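Local coordinates for protein Non-ribosomal peptide synthetase (Methanobrevibacter ruminantium, PDB 6VTJ) that probably carries a nascent peptide on a phosphopantetheine arm and releases it reductively through its reductase domain in archaeal non-ribosomal peptide synthesis, at residues A[113-116]-A[117-120]. Sequence-based numbering, arbitrary orientation.
Sequences NTWE and NFFD
The backbone oxygen of Trp-115 receives Phe-119 N at 2.9 Å, and Glu-116 O takes Asp-120 N in the same i to i+4 fashion. One residue earlier, Thr-114 O accepts Phe-118 N while the side-chain oxygen OG1 accepts Asn-117 N at 3.1 Å. Threonine suits this N-cap: with OG1 between the backbone N and the carbonyl carbon (chi1 59°), the hydroxyl reaches forward to a first-turn amide. With an alanine here Asn-117 N would probably lose its capping acceptor, and the first turn would be freer to fray. The Asn-117 side chain bends back beside the cap, its ND2 bonding to Glu-112 O. The cap opens the short surface helix 115-120, probably part of the reductase portion with its Rossmann-type core. Along one flank Trp-115, Phe-118 and Phe-119 form an aromatic cluster. The indole CZ3 lies 3.7 Å from Phe-118 CD2, the planes inclined at 52°, whereas Phe-119 lays CB over one indole face near its rim, its ring nearly parallel (23°) but barely overlapping. Large apolar rings suit Trp-115 and buried Phe-118, which both pack on Ile-461 of helix 456-464. On the exposed side, extended Glu-116 brings CG to 3.4 Å from Asp-120 OD2; solvent probably weakens the carboxylates' repulsion.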
ATOM      1  N   ASN A 113      24.791  -1.956  -1.474  1.00 26.84           N
ATOM      2  CA  ASN A 113      23.717  -2.954  -1.374  1.00 30.00           C
ATOM      3  C   ASN A 113      23.798  -3.926  -2.557  1.00 28.50           C
ATOM      4  O   ASN A 113      23.014  -3.883  -3.505  1.00 31.26           O
ATOM      5  CB  ASN A 113      22.351  -2.271  -1.298  1.00 28.87           C
ATOM      6  CG  ASN A 113      21.225  -3.261  -1.027  1.00 32.11           C
ATOM      7  OD1 ASN A 113      21.433  -4.254  -0.334  1.00 31.64           O
ATOM      8  ND2 ASN A 113      20.036  -3.015  -1.596  1.00 24.81           N
ATOM      9  N   THR A 114      24.759  -4.838  -2.484  1.00 30.13           N
ATOM     10  CA  THR A 114      25.053  -5.735  -3.590  1.00 28.87           C
ATOM     11  C   THR A 114      24.928  -7.189  -3.155  1.00 26.70           C
ATOM     12  O   THR A 114      24.928  -7.510  -1.961  1.00 26.68           O
ATOM     13  CB  THR A 114      26.466  -5.501  -4.114  1.00 29.97           C
ATOM     14  OG1 THR A 114      27.381  -5.728  -3.038  1.00 29.14           O
ATOM     15  CG2 THR A 114      26.616  -4.053  -4.629  1.00 27.37           C
ATOM     16  N   TRP A 115      24.858  -8.079  -4.148  1.00 27.29           N
ATOM     17  CA  TRP A 115      24.982  -9.496  -3.839  1.00 25.28           C
ATOM     18  C   TRP A 115      26.292  -9.779  -3.108  1.00 27.16           C
ATOM     19  O   TRP A 115      26.333 -10.601  -2.187  1.00 23.94           O
ATOM     20  CB  TRP A 115      24.893 -10.339  -5.115  1.00 24.97           C
ATOM     21  CG  TRP A 115      25.310 -11.745  -4.860  1.00 28.07           C
ATOM     22  CD1 TRP A 115      26.532 -12.307  -5.137  1.00 28.85           C
ATOM     23  CD2 TRP A 115      24.524 -12.776  -4.237  1.00 26.41           C
ATOM     24  NE1 TRP A 115      26.544 -13.630  -4.738  1.00 28.20           N
ATOM     25  CE2 TRP A 115      25.327 -13.938  -4.179  1.00 28.28           C
ATOM     26  CE3 TRP A 115      23.220 -12.830  -3.731  1.00 30.06           C
ATOM     27  CZ2 TRP A 115      24.865 -15.140  -3.630  1.00 28.57           C
ATOM     28  CZ3 TRP A 115      22.760 -14.030  -3.178  1.00 29.53           C
ATOM     29  CH2 TRP A 115      23.584 -15.164  -3.132  1.00 26.34           C
ATOM     30  N   GLU A 116      27.378  -9.114  -3.517  1.00 27.99           N
ATOM     31  CA  GLU A 116      28.678  -9.391  -2.913  1.00 26.00           C
ATOM     32  C   GLU A 116      28.652  -9.112  -1.418  1.00 26.72           C
ATOM     33  O   GLU A 116      29.105  -9.936  -0.609  1.00 25.51           O
ATOM     34  CB  GLU A 116      29.762  -8.562  -3.599  1.00 29.03           C
ATOM     35  CG  GLU A 116      31.160  -8.793  -3.023  1.00 32.04           C
ATOM     36  CD  GLU A 116      32.265  -8.320  -3.955  1.00 26.05           C
ATOM     37  OE1 GLU A 116      33.003  -7.401  -3.560  1.00 30.99           O
ATOM     38  OE2 GLU A 116      32.398  -8.871  -5.073  1.00 28.53           O
ATOM     39  N   ASN A 117      28.091  -7.967  -1.025  1.00 25.49           N
ATOM     40  CA  ASN A 117      28.133  -7.608   0.390  1.00 27.52           C
ATOM     41  C   ASN A 117      27.158  -8.433   1.216  1.00 29.01           C
ATOM     42  O   ASN A 117      27.422  -8.698   2.394  1.00 27.30           O
ATOM     43  CB  ASN A 117      27.895  -6.106   0.543  1.00 27.26           C
ATOM     44  CG  ASN A 117      29.132  -5.312   0.164  1.00 28.76           C
ATOM     45  OD1 ASN A 117      30.249  -5.828   0.280  1.00 31.69           O
ATOM     46  ND2 ASN A 117      28.953  -4.090  -0.312  1.00 29.47           N
ATOM     47  N   PHE A 118      26.052  -8.893   0.622  1.00 28.66           N
ATOM     48  CA  PHE A 118      25.218  -9.851   1.333  1.00 22.70           C
ATOM     49  C   PHE A 118      25.968 -11.158   1.553  1.00 27.88           C
ATOM     50  O   PHE A 118      26.010 -11.697   2.668  1.00 29.28           O
ATOM     51  CB  PHE A 118      23.928 -10.138   0.570  1.00 26.68           C
ATOM     52  CG  PHE A 118      23.308 -11.447   0.980  1.00 28.68           C
ATOM     53  CD1 PHE A 118      22.696 -11.565   2.216  1.00 28.62           C
ATOM     54  CD2 PHE A 118      23.415 -12.569   0.185  1.00 23.82           C
ATOM     55  CE1 PHE A 118      22.151 -12.771   2.628  1.00 25.48           C
ATOM     56  CE2 PHE A 118      22.879 -13.782   0.595  1.00 27.14           C
ATOM     57  CZ  PHE A 118      22.245 -13.879   1.811  1.00 30.18           C
ATOM     58  N   PHE A 119      26.568 -11.686   0.490  1.00 27.70           N
ATOM     59  CA  PHE A 119      27.181 -13.000   0.580  1.00 28.69           C
ATOM     60  C   PHE A 119      28.401 -12.983   1.500  1.00 35.32           C
ATOM     61  O   PHE A 119      28.625 -13.937   2.257  1.00 30.03           O
ATOM     62  CB  PHE A 119      27.545 -13.487  -0.819  1.00 30.46           C
ATOM     63  CG  PHE A 119      28.116 -14.860  -0.842  1.00 32.29           C
ATOM     64  CD1 PHE A 119      27.289 -15.963  -0.769  1.00 33.88           C
ATOM     65  CD2 PHE A 119      29.480 -15.050  -0.931  1.00 33.10           C
ATOM     66  CE1 PHE A 119      27.812 -17.245  -0.793  1.00 31.96           C
ATOM     67  CE2 PHE A 119      30.011 -16.333  -0.945  1.00 38.66           C
ATOM     68  CZ  PHE A 119      29.166 -17.427  -0.880  1.00 36.81           C
ATOM     69  N   ASP A 120      29.184 -11.901   1.478  1.00 28.30           N
ATOM     70  CA  ASP A 120      30.376 -11.854   2.313  1.00 33.16           C
ATOM     71  C   ASP A 120      30.108 -11.402   3.739  1.00 33.26           C
ATOM     72  O   ASP A 120      30.940 -11.662   4.611  1.00 32.74           O
ATOM     73  CB  ASP A 120      31.422 -10.916   1.715  1.00 32.86           C
ATOM     74  CG  ASP A 120      31.917 -11.376   0.376  1.00 31.15           C
ATOM     75  OD1 ASP A 120      31.772 -12.580   0.041  1.00 32.36           O
ATOM     76  OD2 ASP A 120      32.449 -10.513  -0.351  1.00 36.40           O
TER